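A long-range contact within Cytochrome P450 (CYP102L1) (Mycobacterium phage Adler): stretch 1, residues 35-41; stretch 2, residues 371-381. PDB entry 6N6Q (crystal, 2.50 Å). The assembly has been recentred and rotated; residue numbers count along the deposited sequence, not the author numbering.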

# COMPACT_ATOMS: atom_id res chain seq x y z
N PRO A 35 -7.12 15.04 5.44
CA PRO A 35 -6.68 15.95 4.37
C PRO A 35 -7.20 15.59 2.99
O PRO A 35 -7.79 16.44 2.31
CB PRO A 35 -5.15 15.84 4.44
CG PRO A 35 -4.86 15.36 5.83
CD PRO A 35 -5.99 14.45 6.17
N VAL A 36 -7.01 14.34 2.55
CA VAL A 36 -7.38 13.98 1.18
C VAL A 36 -8.89 14.01 1.00
O VAL A 36 -9.39 14.46 -0.04
CB VAL A 36 -6.79 12.60 0.82
CG1 VAL A 36 -7.12 12.25 -0.62
CG2 VAL A 36 -5.29 12.60 1.04
N GLN A 37 -9.64 13.55 2.00
CA GLN A 37 -11.09 13.63 1.92
C GLN A 37 -11.57 15.08 1.92
O GLN A 37 -12.62 15.38 1.33
CB GLN A 37 -11.73 12.85 3.08
CG GLN A 37 -11.44 11.36 3.04
CD GLN A 37 -11.81 10.66 4.33
OE1 GLN A 37 -12.94 10.78 4.81
NE2 GLN A 37 -10.86 9.92 4.89
N GLY A 38 -10.83 15.98 2.57
CA GLY A 38 -11.18 17.39 2.54
C GLY A 38 -10.85 18.04 1.21
O GLY A 38 -11.60 18.89 0.72
N LEU A 39 -9.73 17.64 0.60
CA LEU A 39 -9.37 18.16 -0.71
C LEU A 39 -10.36 17.72 -1.78
O LEU A 39 -10.64 18.49 -2.71
CB LEU A 39 -7.96 17.73 -1.09
CG LEU A 39 -6.82 18.26 -0.21
CD1 LEU A 39 -5.48 17.65 -0.61
CD2 LEU A 39 -6.76 19.78 -0.29
N THR A 40 -10.90 16.51 -1.66
CA THR A 40 -11.88 16.03 -2.63
C THR A 40 -13.15 16.86 -2.58
O THR A 40 -13.69 17.25 -3.62
CB THR A 40 -12.18 14.55 -2.37
OG1 THR A 40 -11.00 13.77 -2.61
CG2 THR A 40 -13.30 14.06 -3.29
N ARG A 41 -13.65 17.13 -1.37
CA ARG A 41 -14.81 18.01 -1.23
C ARG A 41 -14.49 19.41 -1.72
O ARG A 41 -15.33 20.07 -2.36
CB ARG A 41 -15.29 18.04 0.22
CG ARG A 41 -15.67 16.67 0.77
CD ARG A 41 -16.41 16.80 2.10
NE ARG A 41 -16.79 15.50 2.64
CZ ARG A 41 -17.87 14.82 2.26
NH1 ARG A 41 -18.68 15.31 1.33
NH2 ARG A 41 -18.14 13.64 2.80
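Stretch 2, residues 371-381: VFVNLHAAHTH

A small polar residue on one helix can serve as the anchor for a distant strand-to-helix turn, and this contact, bridging at least 333 residues of sequence, is a compact example. Residues 35-41 are helical. Stretch 2 enters as a strand, 371-374, running nearly perpendicular to that helix (85° between their directions), then turns at Asn 374 into a helix, 375-379, whose axis crosses the first at -46° with a closest approach of 8.9 Å. Asn 374 caps this second helix, its OD1 accepting from Ala 377 N at 3.0 Å.

Along stretch 1, Val 36, chi1 t, packs its CG1 3.5 Å from Asn 374 OD1 and 3.9 Å from His 376 CB, at the start of the turn. Gln 37 points away and Gly 38 takes no part. Leu 39 brings CB to 3.6 Å from Asn 374 ND2, while its CD1 meets Phe 372 CE2 at 4.4 Å, reaching back to the strand.

Thr 40 is the anchor. Its OG1 hydrogen-bonds His 376 ND1 at 2.9 Å and accepts a weak bond from Asn 374 ND2 at 3.4 Å. The backbones draw close here, Thr 40 CA lying 4.9 Å from Ala 377 CA, where alanine presents only a methyl group: its CB is 3.3 Å from Thr 40 OG1.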

# COMPACT_ATOMS: atom_id res chain seq x y z
N VAL A 371 3.09 19.25 -7.91
CA VAL A 371 1.65 19.21 -7.70
C VAL A 371 1.30 17.87 -7.06
O VAL A 371 2.12 16.95 -6.98
CB VAL A 371 0.86 19.40 -9.00
CG1 VAL A 371 1.19 20.74 -9.65
CG2 VAL A 371 1.13 18.25 -9.96
N PHE A 372 0.05 17.76 -6.61
CA PHE A 372 -0.48 16.55 -6.00
C PHE A 372 -1.62 16.03 -6.85
O PHE A 372 -2.58 16.76 -7.11
CB PHE A 372 -0.95 16.82 -4.56
CG PHE A 372 -1.58 15.63 -3.89
CD1 PHE A 372 -0.80 14.58 -3.43
CD2 PHE A 372 -2.95 15.58 -3.69
CE1 PHE A 372 -1.38 13.49 -2.80
CE2 PHE A 372 -3.53 14.49 -3.06
CZ PHE A 372 -2.74 13.45 -2.62
N VAL A 373 -1.52 14.78 -7.28
CA VAL A 373 -2.59 14.10 -7.99
C VAL A 373 -3.49 13.45 -6.94
O VAL A 373 -3.06 12.52 -6.24
CB VAL A 373 -2.05 13.07 -8.98
CG1 VAL A 373 -3.19 12.25 -9.58
CG2 VAL A 373 -1.26 13.76 -10.08
N ASN A 374 -4.72 13.93 -6.83
CA ASN A 374 -5.68 13.41 -5.85
C ASN A 374 -6.40 12.22 -6.49
O ASN A 374 -7.38 12.39 -7.22
CB ASN A 374 -6.66 14.49 -5.43
CG ASN A 374 -7.52 14.09 -4.24
OD1 ASN A 374 -7.74 12.90 -4.00
ND2 ASN A 374 -8.01 15.07 -3.50
N LEU A 375 -5.91 11.01 -6.20
CA LEU A 375 -6.52 9.81 -6.76
C LEU A 375 -7.91 9.57 -6.19
O LEU A 375 -8.82 9.14 -6.92
CB LEU A 375 -5.63 8.59 -6.52
CG LEU A 375 -4.34 8.49 -7.32
CD1 LEU A 375 -3.47 7.37 -6.77
CD2 LEU A 375 -4.65 8.24 -8.79
N HIS A 376 -8.09 9.83 -4.90
CA HIS A 376 -9.40 9.60 -4.28
C HIS A 376 -10.47 10.45 -4.94
O HIS A 376 -11.60 9.98 -5.14
CB HIS A 376 -9.33 9.90 -2.78
CG HIS A 376 -10.68 9.95 -2.12
ND1 HIS A 376 -11.20 11.10 -1.58
CD2 HIS A 376 -11.61 8.98 -1.94
CE1 HIS A 376 -12.39 10.84 -1.07
NE2 HIS A 376 -12.67 9.57 -1.28
N ALA A 377 -10.15 11.69 -5.30
CA ALA A 377 -11.11 12.52 -6.01
C ALA A 377 -11.25 12.07 -7.46
O ALA A 377 -12.36 12.08 -8.01
CB ALA A 377 -10.69 13.99 -5.93
N ALA A 378 -10.14 11.67 -8.08
CA ALA A 378 -10.19 11.26 -9.48
C ALA A 378 -10.90 9.92 -9.65
O ALA A 378 -11.61 9.70 -10.64
CB ALA A 378 -8.78 11.19 -10.06
N HIS A 379 -10.73 9.01 -8.69
CA HIS A 379 -11.37 7.70 -8.79
C HIS A 379 -12.87 7.79 -8.54
O HIS A 379 -13.63 6.98 -9.08
CB HIS A 379 -10.73 6.72 -7.82
CG HIS A 379 -9.35 6.29 -8.21
ND1 HIS A 379 -8.62 5.38 -7.48
CD2 HIS A 379 -8.57 6.64 -9.27
CE1 HIS A 379 -7.45 5.19 -8.06
NE2 HIS A 379 -7.40 5.94 -9.15
N THR A 380 -13.31 8.75 -7.73
CA THR A 380 -14.72 8.98 -7.48
C THR A 380 -15.27 10.15 -8.29
O THR A 380 -16.38 10.62 -8.02
CB THR A 380 -14.95 9.22 -5.98
OG1 THR A 380 -14.31 10.44 -5.59
CG2 THR A 380 -14.39 8.07 -5.17
N HIS A 381 -14.52 10.62 -9.28
CA HIS A 381 -14.92 11.76 -10.08
C HIS A 381 -16.19 11.45 -10.88
O HIS A 381 -16.53 10.29 -11.12
CB HIS A 381 -13.79 12.18 -11.02
CG HIS A 381 -14.07 13.44 -11.79
ND1 HIS A 381 -14.47 13.43 -13.10
CD2 HIS A 381 -14.00 14.74 -11.42
CE1 HIS A 381 -14.64 14.67 -13.52
NE2 HIS A 381 -14.36 15.48 -12.52